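Local coordinates for protein diaminopimelate decarboxylase (Methanocaldococcus jannaschii, PDB 1TWI) that catalyses the pyridoxal 5'-phosphate-dependent decarboxylation of meso-diaminopimelate to L-lysine, the last step of lysine biosynthesis, at residues G3-E8 with Y44-E49; D11-I16 with D20-A25. All coordinates share one frame; numbering follows the deposited sequence.

Contact 1: G3-E8 with Y44-E49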
loop_
_atom_site.group_PDB
_atom_site.type_symbol
_atom_site.label_atom_id
_atom_site.label_comp_id
_atom_site.label_asym_id
_atom_site.label_seq_id
_atom_site.Cartn_x
_atom_site.Cartn_y
_atom_site.Cartn_z
ATOM N N GLY A 3 -20.176 -0.043 -17.920
ATOM C CA GLY A 3 -20.198 -0.079 -16.465
ATOM C C GLY A 3 -20.344 1.303 -15.807
ATOM O O GLY A 3 -20.742 1.408 -14.636
ATOM N N ASN A 4 -20.066 2.377 -16.551
ATOM C CA ASN A 4 -20.125 3.728 -15.930
ATOM C C ASN A 4 -21.433 4.333 -16.391
ATOM O O ASN A 4 -21.519 5.156 -17.316
ATOM C CB ASN A 4 -18.906 4.512 -16.366
ATOM C CG ASN A 4 -17.609 3.753 -16.031
ATOM O OD1 ASN A 4 -17.231 3.611 -14.820
ATOM N ND2 ASN A 4 -16.942 3.242 -17.058
ATOM N N ASP A 5 -22.478 3.875 -15.740
ATOM C CA ASP A 5 -23.832 4.243 -16.158
ATOM C C ASP A 5 -24.335 5.633 -15.866
ATOM O O ASP A 5 -25.377 6.059 -16.422
ATOM C CB ASP A 5 -24.819 3.219 -15.570
ATOM C CG ASP A 5 -24.434 1.789 -15.918
ATOM O OD1 ASP A 5 -24.428 1.481 -17.153
ATOM O OD2 ASP A 5 -24.131 1.002 -14.966
ATOM N N THR A 6 -23.622 6.358 -15.007
ATOM C CA THR A 6 -24.124 7.656 -14.620
ATOM C C THR A 6 -23.251 8.806 -14.995
ATOM O O THR A 6 -23.467 9.928 -14.487
ATOM C CB THR A 6 -24.358 7.698 -13.098
ATOM O OG1 THR A 6 -23.079 7.665 -12.428
ATOM C CG2 THR A 6 -25.190 6.482 -12.647
ATOM N N VAL A 7 -22.286 8.575 -15.878
ATOM C CA VAL A 7 -21.399 9.652 -16.286
ATOM C C VAL A 7 -21.648 9.995 -17.720
ATOM O O VAL A 7 -22.213 9.193 -18.455
ATOM C CB VAL A 7 -19.894 9.291 -16.116
ATOM C CG1 VAL A 7 -19.635 8.824 -14.647
ATOM C CG2 VAL A 7 -19.476 8.203 -17.117
ATOM N N GLU A 8 -21.273 11.197 -18.127
ATOM C CA GLU A 8 -21.491 11.568 -19.534
ATOM C C GLU A 8 -20.602 12.740 -19.905
ATOM O O GLU A 8 -19.980 13.369 -19.050
ATOM C CB GLU A 8 -22.953 11.987 -19.762
ATOM C CG GLU A 8 -23.332 13.250 -19.027
ATOM C CD GLU A 8 -24.869 13.464 -18.912
ATOM O OE1 GLU A 8 -25.557 13.643 -19.965
ATOM O OE2 GLU A 8 -25.380 13.469 -17.764
ATOM N N TYR A 44 -26.064 -2.588 -7.044
ATOM C CA TYR A 44 -26.714 -3.395 -6.042
ATOM C C TYR A 44 -28.015 -3.971 -6.611
ATOM O O TYR A 44 -28.317 -5.150 -6.448
ATOM C CB TYR A 44 -27.071 -2.546 -4.808
ATOM C CG TYR A 44 -27.741 -3.361 -3.731
ATOM C CD1 TYR A 44 -27.035 -4.349 -3.047
ATOM C CD2 TYR A 44 -29.081 -3.187 -3.436
ATOM C CE1 TYR A 44 -27.664 -5.153 -2.086
ATOM C CE2 TYR A 44 -29.724 -3.974 -2.484
ATOM C CZ TYR A 44 -29.004 -4.952 -1.811
ATOM O OH TYR A 44 -29.634 -5.717 -0.848
ATOM N N ASN A 45 -28.807 -3.117 -7.246
ATOM C CA ASN A 45 -30.081 -3.563 -7.820
ATOM C C ASN A 45 -29.862 -4.639 -8.909
ATOM O O ASN A 45 -30.746 -5.460 -9.106
ATOM C CB ASN A 45 -30.837 -2.411 -8.441
ATOM C CG ASN A 45 -31.400 -1.433 -7.389
ATOM O OD1 ASN A 45 -31.536 -1.775 -6.188
ATOM N ND2 ASN A 45 -31.750 -0.224 -7.845
ATOM N N ARG A 46 -28.729 -4.611 -9.622
ATOM C CA ARG A 46 -28.476 -5.648 -10.610
ATOM C C ARG A 46 -28.372 -7.033 -9.927
ATOM O O ARG A 46 -28.813 -8.093 -10.481
ATOM C CB ARG A 46 -27.196 -5.338 -11.399
ATOM C CG ARG A 46 -27.473 -4.376 -12.577
ATOM C CD ARG A 46 -26.178 -3.885 -13.251
ATOM N NE ARG A 46 -26.492 -2.931 -14.315
ATOM C CZ ARG A 46 -25.661 -1.982 -14.752
ATOM N NH1 ARG A 46 -24.455 -1.856 -14.228
ATOM N NH2 ARG A 46 -26.065 -1.103 -15.687
ATOM N N TYR A 47 -27.731 -7.054 -8.759
ATOM C CA TYR A 47 -27.681 -8.306 -8.022
ATOM C C TYR A 47 -29.049 -8.744 -7.549
ATOM O O TYR A 47 -29.447 -9.934 -7.698
ATOM C CB TYR A 47 -26.770 -8.169 -6.799
ATOM C CG TYR A 47 -25.335 -8.552 -7.130
ATOM C CD1 TYR A 47 -24.952 -9.905 -7.206
ATOM C CD2 TYR A 47 -24.372 -7.578 -7.336
ATOM C CE1 TYR A 47 -23.604 -10.258 -7.486
ATOM C CE2 TYR A 47 -23.038 -7.912 -7.621
ATOM C CZ TYR A 47 -22.683 -9.247 -7.692
ATOM O OH TYR A 47 -21.400 -9.555 -7.988
ATOM N N ILE A 48 -29.818 -7.796 -7.044
ATOM C CA ILE A 48 -31.132 -8.178 -6.510
ATOM C C ILE A 48 -32.019 -8.696 -7.619
ATOM O O ILE A 48 -32.698 -9.683 -7.458
ATOM C CB ILE A 48 -31.809 -6.974 -5.839
ATOM C CG1 ILE A 48 -30.909 -6.504 -4.660
ATOM C CG2 ILE A 48 -33.271 -7.353 -5.386
ATOM C CD1 ILE A 48 -30.678 -7.602 -3.563
ATOM N N GLU A 49 -32.023 -7.998 -8.745
ATOM C CA GLU A 49 -32.869 -8.397 -9.849
ATOM C C GLU A 49 -32.428 -9.755 -10.428
ATOM O O GLU A 49 -33.251 -10.636 -10.734
ATOM C CB GLU A 49 -32.839 -7.326 -10.929
ATOM C CG GLU A 49 -33.702 -7.681 -12.089
ATOM C CD GLU A 49 -35.194 -7.461 -11.830
ATOM O OE1 GLU A 49 -35.966 -7.844 -12.730
ATOM O OE2 GLU A 49 -35.583 -6.908 -10.749
#

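Contact 2: D11-I16 with D20-A25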
loop_
_atom_site.group_PDB
_atom_site.type_symbol
_atom_site.label_atom_id
_atom_site.label_comp_id
_atom_site.label_asym_id
_atom_site.label_seq_id
_atom_site.Cartn_x
_atom_site.Cartn_y
_atom_site.Cartn_z
ATOM N N ASP A 11 -21.708 19.158 -23.367
ATOM C CA ASP A 11 -21.118 20.433 -23.722
ATOM C C ASP A 11 -19.595 20.427 -23.594
ATOM O O ASP A 11 -19.022 21.368 -23.048
ATOM C CB ASP A 11 -21.681 21.558 -22.846
ATOM C CG ASP A 11 -23.188 21.777 -23.055
ATOM O OD1 ASP A 11 -23.990 20.840 -22.799
ATOM O OD2 ASP A 11 -23.571 22.910 -23.473
ATOM N N GLY A 12 -18.958 19.363 -24.089
ATOM C CA GLY A 12 -17.506 19.287 -24.068
ATOM C C GLY A 12 -16.834 19.107 -22.706
ATOM O O GLY A 12 -15.626 19.336 -22.608
ATOM N N ARG A 13 -17.608 18.754 -21.687
ATOM C CA ARG A 13 -17.088 18.514 -20.342
ATOM C C ARG A 13 -17.600 17.208 -19.763
ATOM O O ARG A 13 -18.676 16.704 -20.137
ATOM C CB ARG A 13 -17.451 19.669 -19.390
ATOM C CG ARG A 13 -16.845 20.971 -19.847
ATOM C CD ARG A 13 -17.604 22.173 -19.300
ATOM N NE ARG A 13 -17.329 22.428 -17.879
ATOM C CZ ARG A 13 -16.278 23.106 -17.389
ATOM N NH1 ARG A 13 -15.354 23.621 -18.202
ATOM N NH2 ARG A 13 -16.174 23.293 -16.077
ATOM N N PHE A 14 -16.836 16.660 -18.818
ATOM C CA PHE A 14 -17.229 15.398 -18.178
ATOM C C PHE A 14 -18.155 15.644 -16.980
ATOM O O PHE A 14 -17.886 16.509 -16.134
ATOM C CB PHE A 14 -15.945 14.661 -17.721
ATOM C CG PHE A 14 -16.185 13.294 -17.079
ATOM C CD1 PHE A 14 -16.851 12.297 -17.768
ATOM C CD2 PHE A 14 -15.643 12.994 -15.817
ATOM C CE1 PHE A 14 -16.974 10.962 -17.212
ATOM C CE2 PHE A 14 -15.761 11.687 -15.254
ATOM C CZ PHE A 14 -16.432 10.678 -15.967
ATOM N N PHE A 15 -19.215 14.841 -16.879
ATOM C CA PHE A 15 -20.193 14.923 -15.773
ATOM C C PHE A 15 -20.361 13.593 -15.026
ATOM O O PHE A 15 -20.299 12.533 -15.660
ATOM C CB PHE A 15 -21.593 15.352 -16.301
ATOM C CG PHE A 15 -21.674 16.865 -16.646
ATOM C CD1 PHE A 15 -21.069 17.363 -17.798
ATOM C CD2 PHE A 15 -22.319 17.746 -15.800
ATOM C CE1 PHE A 15 -21.114 18.744 -18.107
ATOM C CE2 PHE A 15 -22.386 19.144 -16.085
ATOM C CZ PHE A 15 -21.787 19.638 -17.233
ATOM N N ILE A 16 -20.595 13.645 -13.706
ATOM C CA ILE A 16 -20.848 12.424 -12.909
ATOM C C ILE A 16 -22.146 12.723 -12.203
ATOM O O ILE A 16 -22.217 13.699 -11.437
ATOM C CB ILE A 16 -19.731 12.157 -11.829
ATOM C CG1 ILE A 16 -18.369 11.999 -12.545
ATOM C CG2 ILE A 16 -20.154 10.888 -10.946
ATOM C CD1 ILE A 16 -17.145 12.251 -11.685
ATOM N N ASP A 20 -20.774 18.713 -12.899
ATOM C CA ASP A 20 -19.571 19.014 -13.706
ATOM C C ASP A 20 -18.288 18.553 -12.942
ATOM O O ASP A 20 -17.994 19.071 -11.871
ATOM C CB ASP A 20 -19.575 20.527 -13.914
ATOM C CG ASP A 20 -18.497 21.008 -14.819
ATOM O OD1 ASP A 20 -17.310 20.834 -14.496
ATOM O OD2 ASP A 20 -18.857 21.603 -15.853
ATOM N N ALA A 21 -17.507 17.625 -13.487
ATOM C CA ALA A 21 -16.361 17.117 -12.733
ATOM C C ALA A 21 -15.289 18.137 -12.450
ATOM O O ALA A 21 -14.690 18.117 -11.352
ATOM C CB ALA A 21 -15.725 15.932 -13.442
ATOM N N ILE A 22 -15.023 18.987 -13.442
ATOM C CA ILE A 22 -14.014 20.039 -13.258
ATOM C C ILE A 22 -14.452 20.978 -12.133
ATOM O O ILE A 22 -13.624 21.407 -11.320
ATOM C CB ILE A 22 -13.792 20.828 -14.574
ATOM C CG1 ILE A 22 -13.100 19.908 -15.594
ATOM C CG2 ILE A 22 -12.823 22.021 -14.323
ATOM C CD1 ILE A 22 -13.130 20.471 -16.999
ATOM N N GLU A 23 -15.740 21.303 -12.082
ATOM C CA GLU A 23 -16.248 22.172 -11.001
ATOM C C GLU A 23 -16.131 21.467 -9.655
ATOM O O GLU A 23 -15.917 22.113 -8.644
ATOM C CB GLU A 23 -17.688 22.602 -11.253
ATOM C CG GLU A 23 -17.786 23.579 -12.440
ATOM C CD GLU A 23 -19.185 24.145 -12.612
ATOM O OE1 GLU A 23 -20.125 23.713 -11.881
ATOM O OE2 GLU A 23 -19.336 25.027 -13.473
ATOM N N LEU A 24 -16.263 20.145 -9.640
ATOM C CA LEU A 24 -16.099 19.418 -8.392
ATOM C C LEU A 24 -14.637 19.561 -7.940
ATOM O O LEU A 24 -14.356 19.827 -6.728
ATOM C CB LEU A 24 -16.441 17.942 -8.558
ATOM C CG LEU A 24 -17.912 17.530 -8.717
ATOM C CD1 LEU A 24 -17.980 16.020 -8.929
ATOM C CD2 LEU A 24 -18.710 17.903 -7.514
ATOM N N ALA A 25 -13.718 19.414 -8.897
ATOM C CA ALA A 25 -12.288 19.545 -8.592
ATOM C C ALA A 25 -11.987 20.956 -8.071
ATOM O O ALA A 25 -11.167 21.139 -7.142
ATOM C CB ALA A 25 -11.468 19.279 -9.807
HETATM O O HOH W 1 -16.164 18.669 -16.251
#

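Contact 1: G3-E8 with Y44-E49
A salt bridge at the surface between Asp5 and Arg46 is the sole contact between segments 3-8 and 44-49. Gly3 comes first. Its backbone angles (phi 88°) would press a side chain against the carbonyl oxygen of the residue before, so glycine suits this bend. Asn4 then opens a type I turn that runs to Val7 and leaves Asp5, its second residue, facing the helix. The aspartate and the arginine extend head-on toward each other. Arg46 is extended from CG to NE and grips the carboxylate end-on with its two terminal nitrogens, both on one oxygen: NH2 lies 2.9 Å from Asp5 OD2 and NH1 3.0 Å from the same Asp5 OD2. Because both N-H groups converge on one oxygen, each bond is bent, with N-H...O angles of 132°. Both reach OD2 from the same face of the carboxylate, whose plane stands 77° from that of the guanidinium, so the coplanar pairing of two nitrogens with two oxygens is lacking. A long, flexible arginine suits the place because it can span the gap between turn and helix. Beyond Asp5, Thr6 bonds through OG1 to Ser36 OG and packs on Gln39 and Ile42, before Val7 and Glu8 enter strand 7-10. The arrangement is a surface salt bridge tying the N-terminal segment to a helix of the TIM-barrel-type pyridoxal-binding domain.

Contact 2: D11-I16 with D20-A25
Arg13 reaches from strand 13-16 across to Asp20, the N-cap of helix 21-28, and the two side chains meet obliquely with guanidinium and carboxylate planes 45° apart. Arg13 bends at its third torsion (chi3 76°), which turns the edge bearing NE and NH2 to the aspartate. The NE bond is short and nearly straight: Arg13 NE lies 2.7 Å from Asp20 OD2, which sits in the guanidinium plane and accepts through its syn lone pair. NH2 adds two weak bonds, one to each carboxylate oxygen. Asp20 suits the spot because its carboxylate pairs with the arginine and caps the helix at once: Asp20 OD1 also accepts from Glu23 N at 2.9 Å, satisfying an amide of the first helical turn. Across one guanidinium face lies CD1 of Ile22, whose side chain crosses Arg13 at about a right angle. Asp20 CA lies 4.0 Å from the centroid of the Phe15 ring, over its face, a CH-pi contact. The small Ala21 lets its CB fit 3.8 Å from Phe14 CD2, while Ala21 N bonds almost straight to Phe14 O at 2.9 Å. A water bridges Phe14 O and Ile22 N. Strand 13-16, at 78° to helical residues 21-25, is the middle of three antiparallel strands: Phe15 and Asp20 form a non-hydrogen-bonded pair, the Phe15 backbone hydrogen-bonds to Glu8 of strand 7-10, and Ile16 and Leu24 both pack on strands 32-36 and 402-407.

In the fold
The centres of contacts 1 and 2 lie about 20 Å apart. Both segments of contact 2 fall between those of contact 1 in the sequence. Both contacts reach the small antiparallel sheet 7-10, 13-16, 19-20. Strands 7-10 and 13-16 are neighbours in it, and there Glu8 O lies 2.7 Å from Phe15 N, probably a hydrogen bond, while Val7 packs against Phe14. Contact 2 joins this sheet to helix 21-28 beside the mixed beta sheet, whereas contact 1 carries the chain end over to helix 37-58 of the pyridoxal-binding domain. The N-terminal region thus touches both parts of the two-domain fold of this decarboxylase family.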